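Local coordinates for biotin binding protein A (Gallus gallus, PDB 2C1S) that binds biotin, here captured as its D-sulfoxide, in the pockets of an avidin-type tetramer of eight-stranded beta barrels, at residues N13-N18 with T36-T41; G28-S33 with S48-A53; Q63-F68 with V82-V87; L100-V105 with W112-V117. All blocks are in the same frame, centred on the assembly; numbering follows the deposited sequence.

Contact 1 of 4, residues N13-N18 with T36-T41; sequences NELGSN and TAVTAT. With BSO (biotin-D-sulfoxide), chain C.
Ser17 OG and Ala37 N form the polar bond that directly joins the two loops: the backbone N-H donates to the hydroxyl over 2.9 Å, at 164°. The hydroxyl in turn donates to the ureido oxygen O3 of biotin-D-sulfoxide, with Ser17 OG 2.8 Å from O3. Asn13 ND2 donates to the same O3 from 3.0 Å. Asn13 OD1 accepts from Leu15 N, which makes an Asx turn, and also from Ser17 N; the two approach from opposite faces of its plane. Across the ureido ring, ligand N2 donates almost straight to Thr36 OG1 (2.8 Å, 171°). Thr36 OG1, anti to the backbone N (chi1 179°), itself donates to Val38 O, 2.7 Å away on an in-plane lone pair, which turns its acceptor side towards N2. At the carboxylate end, Thr39 OG1 donates to ligand O11 at 2.6 Å, and Ala40 N donates there too.

Apolar contact comes from branch tips, Leu15 CD1 meeting Val38 CG2 at 3.8 Å beside the ureido ring; Trp112 of the second subunit packs on both residues. Donor and acceptor directions at the ureido group are thus largely set by the protein, which probably contributes to recognition.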
# COMPACT_ATOMS: atom_id res chain seq x y z
N ASN A 13 5.44 -6.96 18.35
CA ASN A 13 5.75 -7.25 16.95
C ASN A 13 7.24 -7.32 16.74
O ASN A 13 8.04 -7.14 17.69
CB ASN A 13 5.05 -6.24 15.99
CG ASN A 13 5.61 -4.83 16.04
OD1 ASN A 13 6.75 -4.59 16.45
ND2 ASN A 13 4.79 -3.86 15.57
N GLU A 14 7.64 -7.55 15.48
CA GLU A 14 9.04 -7.80 15.15
C GLU A 14 9.95 -6.58 15.23
O GLU A 14 11.19 -6.73 15.15
CB GLU A 14 9.14 -8.49 13.79
CG GLU A 14 9.02 -7.57 12.57
CD GLU A 14 7.61 -7.07 12.28
OE1 GLU A 14 6.66 -7.39 13.01
OE2 GLU A 14 7.45 -6.34 11.28
N LEU A 15 9.37 -5.39 15.38
CA LEU A 15 10.14 -4.16 15.52
C LEU A 15 10.43 -3.88 17.00
O LEU A 15 11.18 -2.96 17.33
CB LEU A 15 9.37 -2.97 14.94
CG LEU A 15 9.04 -3.01 13.45
CD1 LEU A 15 8.36 -1.69 13.01
CD2 LEU A 15 10.29 -3.28 12.64
N GLY A 16 9.82 -4.68 17.87
CA GLY A 16 9.91 -4.48 19.31
C GLY A 16 8.79 -3.65 19.89
O GLY A 16 8.78 -3.37 21.10
N SER A 17 7.83 -3.25 19.06
CA SER A 17 6.67 -2.54 19.56
C SER A 17 5.75 -3.42 20.40
O SER A 17 5.54 -4.61 20.10
CB SER A 17 5.87 -1.92 18.39
OG SER A 17 6.72 -1.06 17.68
N ASN A 18 5.18 -2.83 21.45
CA ASN A 18 4.20 -3.50 22.29
C ASN A 18 2.84 -2.84 22.16
O ASN A 18 2.76 -1.64 21.96
CB ASN A 18 4.66 -3.51 23.75
CG ASN A 18 5.85 -4.39 23.96
OD1 ASN A 18 5.73 -5.60 24.05
ND2 ASN A 18 7.02 -3.79 24.02
N THR A 36 5.22 2.11 20.43
CA THR A 36 6.06 1.80 19.28
C THR A 36 7.54 1.86 19.65
O THR A 36 7.96 2.71 20.45
CB THR A 36 5.70 2.72 18.05
OG1 THR A 36 6.56 2.39 16.96
CG2 THR A 36 5.88 4.21 18.36
N ALA A 37 8.34 0.93 19.10
CA ALA A 37 9.79 0.92 19.32
C ALA A 37 10.52 1.91 18.44
O ALA A 37 11.68 2.26 18.72
CB ALA A 37 10.35 -0.48 19.11
N VAL A 38 9.86 2.32 17.36
CA VAL A 38 10.45 3.13 16.30
C VAL A 38 9.54 4.32 15.93
O VAL A 38 8.34 4.31 16.16
CB VAL A 38 10.73 2.26 15.03
CG1 VAL A 38 11.69 1.12 15.36
CG2 VAL A 38 9.46 1.67 14.51
N THR A 39 10.15 5.38 15.41
CA THR A 39 9.40 6.52 14.92
C THR A 39 10.15 7.15 13.76
O THR A 39 11.40 7.13 13.72
CB THR A 39 9.15 7.57 16.05
OG1 THR A 39 8.46 8.71 15.53
CG2 THR A 39 10.46 8.03 16.65
N ALA A 40 9.39 7.70 12.82
CA ALA A 40 9.96 8.49 11.72
C ALA A 40 10.28 9.93 12.14
O ALA A 40 10.86 10.70 11.36
CB ALA A 40 9.02 8.49 10.53
N THR A 41 9.88 10.30 13.35
CA THR A 41 10.14 11.62 13.94
C THR A 41 11.44 11.59 14.73
O THR A 41 12.04 10.54 14.91
CB THR A 41 9.01 12.08 14.89
OG1 THR A 41 8.97 11.28 16.09
CG2 THR A 41 7.68 12.04 14.21
C11 BSO C . 5.54 8.46 13.56
O11 BSO C . 6.77 8.24 13.62
O12 BSO C . 5.01 9.25 12.75
C10 BSO C . 4.58 7.74 14.53
C9 BSO C . 5.01 6.34 15.01
C8 BSO C . 4.80 5.35 13.87
C7 BSO C . 5.43 3.99 14.24
C2 BSO C . 5.24 3.00 13.06
S1 BSO C . 3.54 2.49 12.77
C6 BSO C . 4.03 1.14 11.67
C5 BSO C . 5.32 0.56 12.29
N1 BSO C . 4.94 -0.50 13.24
C3 BSO C . 5.28 -0.16 14.49
O3 BSO C . 5.10 -0.92 15.44
N2 BSO C . 5.88 1.04 14.58
C4 BSO C . 5.99 1.64 13.21
O10 BSO C . 2.95 3.58 11.92

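Contact 2 of 4, residues G28-S33 with S48-A53; sequences GTFSGS and SPLKGA
Phe30 lays its ring over the backbone of Gly52, whose CA lies 4.0 Å from the ring centroid and 18° off the normal, a CH-pi contact. The ring gets there because CG sits between the backbone N and the carbonyl carbon (chi1 60°), folding it across the neighbouring strand; Gly52, lacking a side chain, lets the ring lie directly on its backbone. At the ring edge, in its plane, Leu50 CD1 approaches Phe30 CE1 to 3.7 Å. Leu50 itself leans over Gly32, with CG 3.6 Å from Gly32 C, so a glycine lies beneath each of the two large side chains.

The strands beneath are neighbours in the antiparallel barrel of the avidin fold, 29-35 beside 48-54. Phe30 and Gly52 form a hydrogen-bonded pair, Phe30 N donating to Gly52 O at 2.9 Å and Gly52 N to Phe30 O at 2.8 Å. The Gly32 and Leu50 pair is less even: Leu50 N donates nearly straight to Gly32 O at 3.1 Å, whereas the return bond from Gly32 N to Leu50 O is weak.

On the face of Thr29, Ser31 and Lys51, the lysine chain bends at chi2 and chi4 and brings NZ to Ser31 OG, a donated bond of 2.9 Å; that hydroxyl adds a weak bond to Leu50 O. Farther out, Phe68 and Ile21 pack against Phe30, and Val70 against Leu50. Thr29 OG1 is held by Asp25, and Thr29 and Lys51 pack on Lys51 and Thr29 of the third subunit.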
# COMPACT_ATOMS: atom_id res chain seq x y z
N GLY A 28 -18.02 -5.51 19.17
CA GLY A 28 -16.71 -5.88 18.63
C GLY A 28 -15.74 -4.72 18.56
O GLY A 28 -14.62 -4.86 18.03
N THR A 29 -16.15 -3.58 19.10
CA THR A 29 -15.26 -2.45 19.16
C THR A 29 -14.35 -2.62 20.37
O THR A 29 -14.70 -3.31 21.34
CB THR A 29 -16.00 -1.05 19.07
OG1 THR A 29 -16.78 -0.86 20.22
CG2 THR A 29 -16.92 -1.03 17.89
N PHE A 30 -13.15 -2.07 20.26
CA PHE A 30 -12.17 -2.11 21.34
C PHE A 30 -11.29 -0.88 21.39
O PHE A 30 -11.23 -0.08 20.44
CB PHE A 30 -11.30 -3.40 21.28
CG PHE A 30 -10.51 -3.54 20.00
CD1 PHE A 30 -9.31 -2.84 19.83
CD2 PHE A 30 -11.00 -4.30 18.96
CE1 PHE A 30 -8.59 -2.95 18.63
CE2 PHE A 30 -10.27 -4.42 17.74
CZ PHE A 30 -9.07 -3.74 17.61
N SER A 31 -10.59 -0.76 22.51
CA SER A 31 -9.63 0.27 22.79
C SER A 31 -8.29 -0.38 23.17
O SER A 31 -8.19 -1.60 23.28
CB SER A 31 -10.18 1.12 23.94
OG SER A 31 -9.40 2.28 24.09
N GLY A 32 -7.26 0.42 23.39
CA GLY A 32 -6.00 -0.11 23.82
C GLY A 32 -4.91 0.91 23.88
O GLY A 32 -5.17 2.11 23.78
N SER A 33 -3.67 0.46 24.02
CA SER A 33 -2.52 1.36 23.99
C SER A 33 -1.41 0.76 23.13
O SER A 33 -1.33 -0.47 22.98
CB SER A 33 -2.00 1.66 25.41
OG SER A 33 -1.71 0.44 26.06
N SER A 48 0.53 5.53 23.19
CA SER A 48 -0.54 6.17 22.47
C SER A 48 -1.77 5.30 22.44
O SER A 48 -1.66 4.07 22.40
CB SER A 48 -0.10 6.52 21.04
OG SER A 48 1.06 7.32 21.08
N PRO A 49 -2.95 5.93 22.46
CA PRO A 49 -4.19 5.19 22.41
C PRO A 49 -4.55 4.66 21.03
O PRO A 49 -4.28 5.30 19.98
CB PRO A 49 -5.23 6.24 22.83
CG PRO A 49 -4.66 7.52 22.39
CD PRO A 49 -3.17 7.39 22.59
N LEU A 50 -5.23 3.53 21.05
CA LEU A 50 -5.81 2.98 19.85
C LEU A 50 -7.31 2.70 20.03
O LEU A 50 -7.82 2.52 21.16
CB LEU A 50 -5.01 1.75 19.41
CG LEU A 50 -5.12 0.50 20.30
CD1 LEU A 50 -6.33 -0.32 19.90
CD2 LEU A 50 -3.84 -0.35 20.20
N LYS A 51 -8.02 2.69 18.91
CA LYS A 51 -9.41 2.44 18.86
C LYS A 51 -9.64 1.61 17.64
O LYS A 51 -9.15 1.96 16.55
CB LYS A 51 -10.19 3.77 18.71
CG LYS A 51 -10.40 4.47 19.98
CD LYS A 51 -11.47 3.77 20.85
CE LYS A 51 -11.63 4.46 22.22
NZ LYS A 51 -10.36 4.76 22.96
N GLY A 52 -10.37 0.51 17.80
CA GLY A 52 -10.67 -0.38 16.68
C GLY A 52 -11.95 -1.18 16.77
O GLY A 52 -12.80 -0.96 17.65
N ALA A 53 -12.05 -2.14 15.87
CA ALA A 53 -13.22 -3.01 15.75
C ALA A 53 -12.82 -4.30 15.11
O ALA A 53 -11.96 -4.31 14.22
CB ALA A 53 -14.31 -2.37 14.94

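Contact 3 of 4, residues Q63-F68 with V82-V87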
# COMPACT_ATOMS: atom_id res chain seq x y z
N GLN A 63 -10.18 -17.11 12.25
CA GLN A 63 -10.34 -15.93 13.10
C GLN A 63 -10.77 -14.71 12.28
O GLN A 63 -10.36 -14.60 11.11
CB GLN A 63 -9.05 -15.65 13.84
CG GLN A 63 -8.61 -16.86 14.66
CD GLN A 63 -9.53 -17.07 15.83
OE1 GLN A 63 -10.03 -16.11 16.43
NE2 GLN A 63 -9.78 -18.34 16.15
N PRO A 64 -11.62 -13.83 12.87
CA PRO A 64 -12.17 -12.70 12.11
C PRO A 64 -11.19 -11.56 11.92
O PRO A 64 -10.30 -11.34 12.77
CB PRO A 64 -13.37 -12.25 12.96
CG PRO A 64 -13.00 -12.65 14.35
CD PRO A 64 -12.19 -13.92 14.22
N THR A 65 -11.39 -10.81 10.84
CA THR A 65 -10.53 -9.67 10.56
C THR A 65 -10.86 -8.52 11.53
O THR A 65 -11.95 -8.49 12.12
CB THR A 65 -10.68 -9.18 9.12
OG1 THR A 65 -12.06 -8.84 8.89
CG2 THR A 65 -10.21 -10.24 8.11
N PHE A 66 -9.90 -7.62 11.72
CA PHE A 66 -10.05 -6.47 12.59
C PHE A 66 -9.13 -5.33 12.15
O PHE A 66 -8.19 -5.54 11.37
CB PHE A 66 -9.70 -6.87 14.04
CG PHE A 66 -8.29 -7.31 14.22
CD1 PHE A 66 -7.34 -6.43 14.74
CD2 PHE A 66 -7.90 -8.64 13.95
CE1 PHE A 66 -6.01 -6.84 14.94
CE2 PHE A 66 -6.56 -9.06 14.14
CZ PHE A 66 -5.62 -8.17 14.65
N GLY A 67 -9.36 -4.14 12.69
CA GLY A 67 -8.57 -3.00 12.34
C GLY A 67 -8.54 -2.05 13.51
O GLY A 67 -9.45 -2.05 14.37
N PHE A 68 -7.51 -1.22 13.56
CA PHE A 68 -7.47 -0.13 14.55
C PHE A 68 -6.71 1.11 14.08
O PHE A 68 -5.86 1.04 13.22
CB PHE A 68 -6.98 -0.59 15.94
CG PHE A 68 -5.60 -1.21 15.96
CD1 PHE A 68 -4.47 -0.42 16.15
CD2 PHE A 68 -5.45 -2.60 15.84
CE1 PHE A 68 -3.21 -0.99 16.19
CE2 PHE A 68 -4.19 -3.18 15.90
CZ PHE A 68 -3.08 -2.39 16.03
N VAL A 82 -4.56 -3.13 9.97
CA VAL A 82 -5.65 -4.06 9.70
C VAL A 82 -5.10 -5.48 9.58
O VAL A 82 -4.01 -5.66 9.05
CB VAL A 82 -6.48 -3.61 8.47
CG1 VAL A 82 -5.69 -3.80 7.13
CG2 VAL A 82 -7.82 -4.30 8.47
N GLY A 83 -5.82 -6.48 10.08
CA GLY A 83 -5.23 -7.82 10.08
C GLY A 83 -6.16 -8.96 10.48
O GLY A 83 -7.39 -8.85 10.48
N GLN A 84 -5.53 -10.08 10.84
CA GLN A 84 -6.22 -11.29 11.21
C GLN A 84 -5.25 -12.08 12.07
O GLN A 84 -4.04 -12.08 11.83
CB GLN A 84 -6.60 -12.09 9.97
CG GLN A 84 -7.50 -13.35 10.19
CD GLN A 84 -7.83 -14.09 8.89
OE1 GLN A 84 -7.49 -13.65 7.78
NE2 GLN A 84 -8.51 -15.23 9.01
N CYS A 85 -5.80 -12.73 13.09
CA CYS A 85 -5.04 -13.65 13.94
C CYS A 85 -5.06 -15.08 13.39
O CYS A 85 -6.03 -15.52 12.77
CB CYS A 85 -5.65 -13.65 15.34
SG CYS A 85 -4.60 -14.43 16.60
N PHE A 86 -3.97 -15.80 13.63
CA PHE A 86 -3.84 -17.21 13.25
C PHE A 86 -3.24 -17.94 14.42
O PHE A 86 -2.45 -17.35 15.14
CB PHE A 86 -2.91 -17.36 12.05
CG PHE A 86 -3.41 -16.64 10.85
CD1 PHE A 86 -4.29 -17.24 9.97
CD2 PHE A 86 -3.04 -15.31 10.65
CE1 PHE A 86 -4.78 -16.53 8.86
CE2 PHE A 86 -3.53 -14.60 9.55
CZ PHE A 86 -4.41 -15.20 8.68
N VAL A 87 -3.65 -19.19 14.60
CA VAL A 87 -3.09 -20.04 15.64
C VAL A 87 -2.32 -21.13 14.89
O VAL A 87 -2.87 -21.74 13.95
CB VAL A 87 -4.18 -20.63 16.58
CG1 VAL A 87 -5.35 -21.21 15.78
CG2 VAL A 87 -3.61 -21.66 17.52
O HOH W 1 -7.51 -17.52 11.48
O HOH W 2 -8.35 -12.24 14.18
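Antiparallel strands 66-71 and 78-87 form a hairpin of the avidin barrel, and Phe66 and Gly83 are its hydrogen-bonded pair here: Gly83 N donates to Phe66 O at 2.9 Å, and Phe66 N to Gly83 O at 3.1 Å. With CG between the backbone N and the carbonyl carbon (chi1 63°), the Phe66 ring swings over the partner strand. One face lies over Gly83 CA, and the edge meets Cys85 N in its plane; CE2 comes within 3.6 Å of Gln84 N. On the other side of the sheet Val82 CG2 presses on Phe66 O.

Before the strand, the segment around Gln63 draws away from strand 78-87, and two waters fill in for direct backbone bonds. One accepts from Gln63 N and donates to Cys85 O, 2.8 Å from each. The other accepts from Cys85 N at 2.8 Å and donates to Pro64 O at 2.6 Å. Gln84 extends fully, and its NE2 gives a weak bond to Gln63 O, while OE1 accepts from Val105 N of the third subunit. Cys85 SG is bonded to Cys5. Water bridges thus give Gln63 N, Pro64 O and the N and O of Cys85 partners where the chain leaves the ladder, next to a disulfide.

Contact 4 of 4, residues L100-V105 with W112-V117; sequences LLREEV and WKATRV. With BSO (biotin-D-sulfoxide), chain D; BSO (biotin-D-sulfoxide), chain C.
Arg116 O accepts from Leu101 N at 2.8 Å, and Arg116 N returns an equally short bond to Leu101 O, making these residues the hydrogen-bonded pair of strands 93-102 and 115-124. Two residues on, Glu103 N donates to Ala114 O at 2.8 Å, extending the ladder past the strand ends.

The Arg116 chain, extended from CG to NE with CG anti to the carbonyl carbon (chi1 -68°), runs side by side with Leu101 in the same direction, Leu101 CD2 lying 3.6 Å from Arg116 NH1. Glu103 OE2 forms a long salt bridge with Arg116 NH2 (3.5 Å), the carboxylate and guanidinium planes being turned 51° apart. A water lies between Lys113 O and Glu103 OE2; Arg116 NE of the second subunit also bonds Lys113 O. Leu101 also faces the ligand of its own subunit, with CB 3.6 Å from the sulfoxide oxygen O10.

The opposite face carries Leu100, Arg102, Thr115 and Val117. Leu100 CD2 touches Val117 CG2 at 3.7 Å, and Thr115 OG1 lies over one face of the Arg102 guanidinium without bonding to it. Leu100 and Val117 pack on Val117 of the second subunit; Leu100 also meets Leu100 of the third.

Trp112 reaches away to the biotin-D-sulfoxide of the second subunit, its CZ3 3.4 Å from ligand C2. Lys113 CB covers the other ring face. The hairpin therefore lends apolar surface to two ligands, and the tryptophan crossing between subunits, a hallmark of avidins, makes each of these pockets depend on its neighbour.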
# COMPACT_ATOMS: atom_id res chain seq x y z
N LEU A 100 -0.94 1.57 7.42
CA LEU A 100 -0.66 2.82 6.72
C LEU A 100 -0.38 3.90 7.74
O LEU A 100 -1.14 4.04 8.71
CB LEU A 100 -1.86 3.25 5.85
CG LEU A 100 -2.33 2.41 4.66
CD1 LEU A 100 -3.68 2.92 4.09
CD2 LEU A 100 -1.24 2.35 3.58
N LEU A 101 0.69 4.64 7.52
CA LEU A 101 1.09 5.74 8.41
C LEU A 101 0.94 7.02 7.60
O LEU A 101 1.60 7.19 6.55
CB LEU A 101 2.51 5.55 8.88
CG LEU A 101 3.22 6.73 9.60
CD1 LEU A 101 2.54 7.12 10.88
CD2 LEU A 101 4.70 6.40 9.86
N ARG A 102 0.02 7.86 8.07
CA ARG A 102 -0.34 9.11 7.37
C ARG A 102 0.32 10.29 8.09
O ARG A 102 -0.01 10.56 9.26
CB ARG A 102 -1.84 9.32 7.40
CG ARG A 102 -2.33 10.56 6.62
CD ARG A 102 -2.46 10.13 5.23
NE ARG A 102 -2.85 11.15 4.26
CZ ARG A 102 -3.56 10.85 3.17
NH1 ARG A 102 -3.85 11.79 2.30
NH2 ARG A 102 -3.98 9.59 2.98
N GLU A 103 1.23 10.96 7.41
CA GLU A 103 1.75 12.26 7.83
C GLU A 103 0.75 13.41 7.65
O GLU A 103 0.02 13.48 6.65
CB GLU A 103 2.94 12.62 6.95
CG GLU A 103 4.28 12.32 7.54
CD GLU A 103 5.39 12.89 6.70
OE1 GLU A 103 5.23 14.03 6.19
OE2 GLU A 103 6.42 12.20 6.55
N GLU A 104 0.77 14.37 8.59
CA GLU A 104 0.06 15.62 8.39
C GLU A 104 0.86 16.50 7.41
O GLU A 104 2.04 16.77 7.63
CB GLU A 104 -0.15 16.32 9.74
CG GLU A 104 -1.03 17.52 9.60
CD GLU A 104 -0.92 18.44 10.80
OE1 GLU A 104 -1.59 18.17 11.80
OE2 GLU A 104 -0.16 19.44 10.71
N VAL A 105 0.26 16.91 6.30
CA VAL A 105 1.04 17.70 5.33
C VAL A 105 0.55 19.15 5.25
O VAL A 105 -0.62 19.40 5.55
CB VAL A 105 1.09 17.04 3.94
CG1 VAL A 105 1.96 15.77 4.00
CG2 VAL A 105 -0.30 16.80 3.41
N TRP A 112 0.07 13.49 -2.01
CA TRP A 112 0.71 12.38 -2.70
C TRP A 112 1.79 11.67 -1.89
O TRP A 112 1.93 10.46 -2.05
CB TRP A 112 1.26 12.82 -4.10
CG TRP A 112 2.54 13.64 -3.99
CD1 TRP A 112 2.63 15.04 -3.89
CD2 TRP A 112 3.89 13.15 -3.96
NE1 TRP A 112 3.98 15.40 -3.78
CE2 TRP A 112 4.75 14.27 -3.83
CE3 TRP A 112 4.45 11.85 -4.02
CZ2 TRP A 112 6.15 14.14 -3.77
CZ3 TRP A 112 5.85 11.73 -3.93
CH2 TRP A 112 6.68 12.87 -3.80
N LYS A 113 2.58 12.39 -1.08
CA LYS A 113 3.71 11.84 -0.35
C LYS A 113 3.41 11.51 1.13
O LYS A 113 4.32 11.19 1.91
CB LYS A 113 4.93 12.78 -0.44
CG LYS A 113 4.75 14.08 0.32
CD LYS A 113 5.93 14.98 0.21
CE LYS A 113 5.54 16.37 0.75
NZ LYS A 113 6.75 17.24 0.78
N ALA A 114 2.13 11.57 1.48
CA ALA A 114 1.75 11.57 2.90
C ALA A 114 1.68 10.19 3.56
O ALA A 114 1.58 10.12 4.76
CB ALA A 114 0.45 12.29 3.06
N THR A 115 1.70 9.11 2.77
CA THR A 115 1.23 7.79 3.28
C THR A 115 2.29 6.74 3.07
O THR A 115 2.67 6.46 1.94
CB THR A 115 -0.06 7.34 2.53
OG1 THR A 115 -1.07 8.35 2.71
CG2 THR A 115 -0.58 6.04 3.08
N ARG A 116 2.79 6.18 4.17
CA ARG A 116 3.69 5.04 4.12
C ARG A 116 2.88 3.78 4.39
O ARG A 116 1.82 3.83 5.04
CB ARG A 116 4.83 5.15 5.12
CG ARG A 116 5.84 6.25 4.84
CD ARG A 116 6.92 6.14 5.94
NE ARG A 116 7.81 7.29 6.02
CZ ARG A 116 7.60 8.37 6.78
NH1 ARG A 116 6.52 8.45 7.54
NH2 ARG A 116 8.48 9.37 6.78
N VAL A 117 3.37 2.66 3.87
CA VAL A 117 2.72 1.38 4.04
C VAL A 117 3.74 0.33 4.51
O VAL A 117 4.90 0.39 4.18
CB VAL A 117 2.09 0.88 2.69
CG1 VAL A 117 3.17 0.68 1.57
CG2 VAL A 117 1.21 -0.35 2.92
C11 BSO D . 11.45 11.42 -4.97
O11 BSO D . 10.90 12.50 -4.68
O12 BSO D . 11.95 10.63 -4.15
C10 BSO D . 11.52 11.02 -6.46
C9 BSO D . 10.35 11.66 -7.21
C8 BSO D . 9.06 10.88 -6.84
C7 BSO D . 7.83 11.43 -7.56
C2 BSO D . 6.55 10.68 -7.13
S1 BSO D . 6.41 8.99 -7.80
C6 BSO D . 4.67 8.85 -7.33
C5 BSO D . 4.08 10.27 -7.54
N1 BSO D . 3.56 10.35 -8.91
C3 BSO D . 4.27 11.29 -9.61
O3 BSO D . 4.02 11.61 -10.77
N2 BSO D . 5.24 11.85 -8.91
C4 BSO D . 5.23 11.33 -7.53
O10 BSO D . 7.26 8.22 -6.85
C11 BSO C . 5.54 8.46 13.56
O11 BSO C . 6.77 8.24 13.62
O12 BSO C . 5.01 9.25 12.75
C10 BSO C . 4.58 7.74 14.53
C9 BSO C . 5.01 6.34 15.01
C8 BSO C . 4.80 5.35 13.87
C7 BSO C . 5.43 3.99 14.24
C2 BSO C . 5.24 3.00 13.06
S1 BSO C . 3.54 2.49 12.77
C6 BSO C . 4.03 1.14 11.67
C5 BSO C . 5.32 0.56 12.29
N1 BSO C . 4.94 -0.50 13.24
C3 BSO C . 5.28 -0.16 14.49
O3 BSO C . 5.10 -0.92 15.44
N2 BSO C . 5.88 1.04 14.58
C4 BSO C . 5.99 1.64 13.21
O10 BSO C . 2.95 3.58 11.92
O HOH W 3 4.90 10.34 4.39

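How the contacts relate
Contacts 2, 3 and 4 are ladders of one closed antiparallel barrel, whereas contact 1 joins two loops at its ligand-binding end. Contacts 1 and 2 alternate along the chain; contact 3 follows, then contact 4. Contacts 2 and 3 have centres about 13 Å apart and meet through adjoining strands 48-54 and 66-71, with a probable hydrogen bond from Ala53 N to Gly67 O. The centres of contacts 1 and 4 are about 17 Å apart, but both reach the same ligand, and Ala40 packs on Arg116. Contacts 1 and 4 touch the second subunit; contacts 2, 3 and 4 touch the third. The same barrel strands and loops thus serve the pocket and two subunit interfaces.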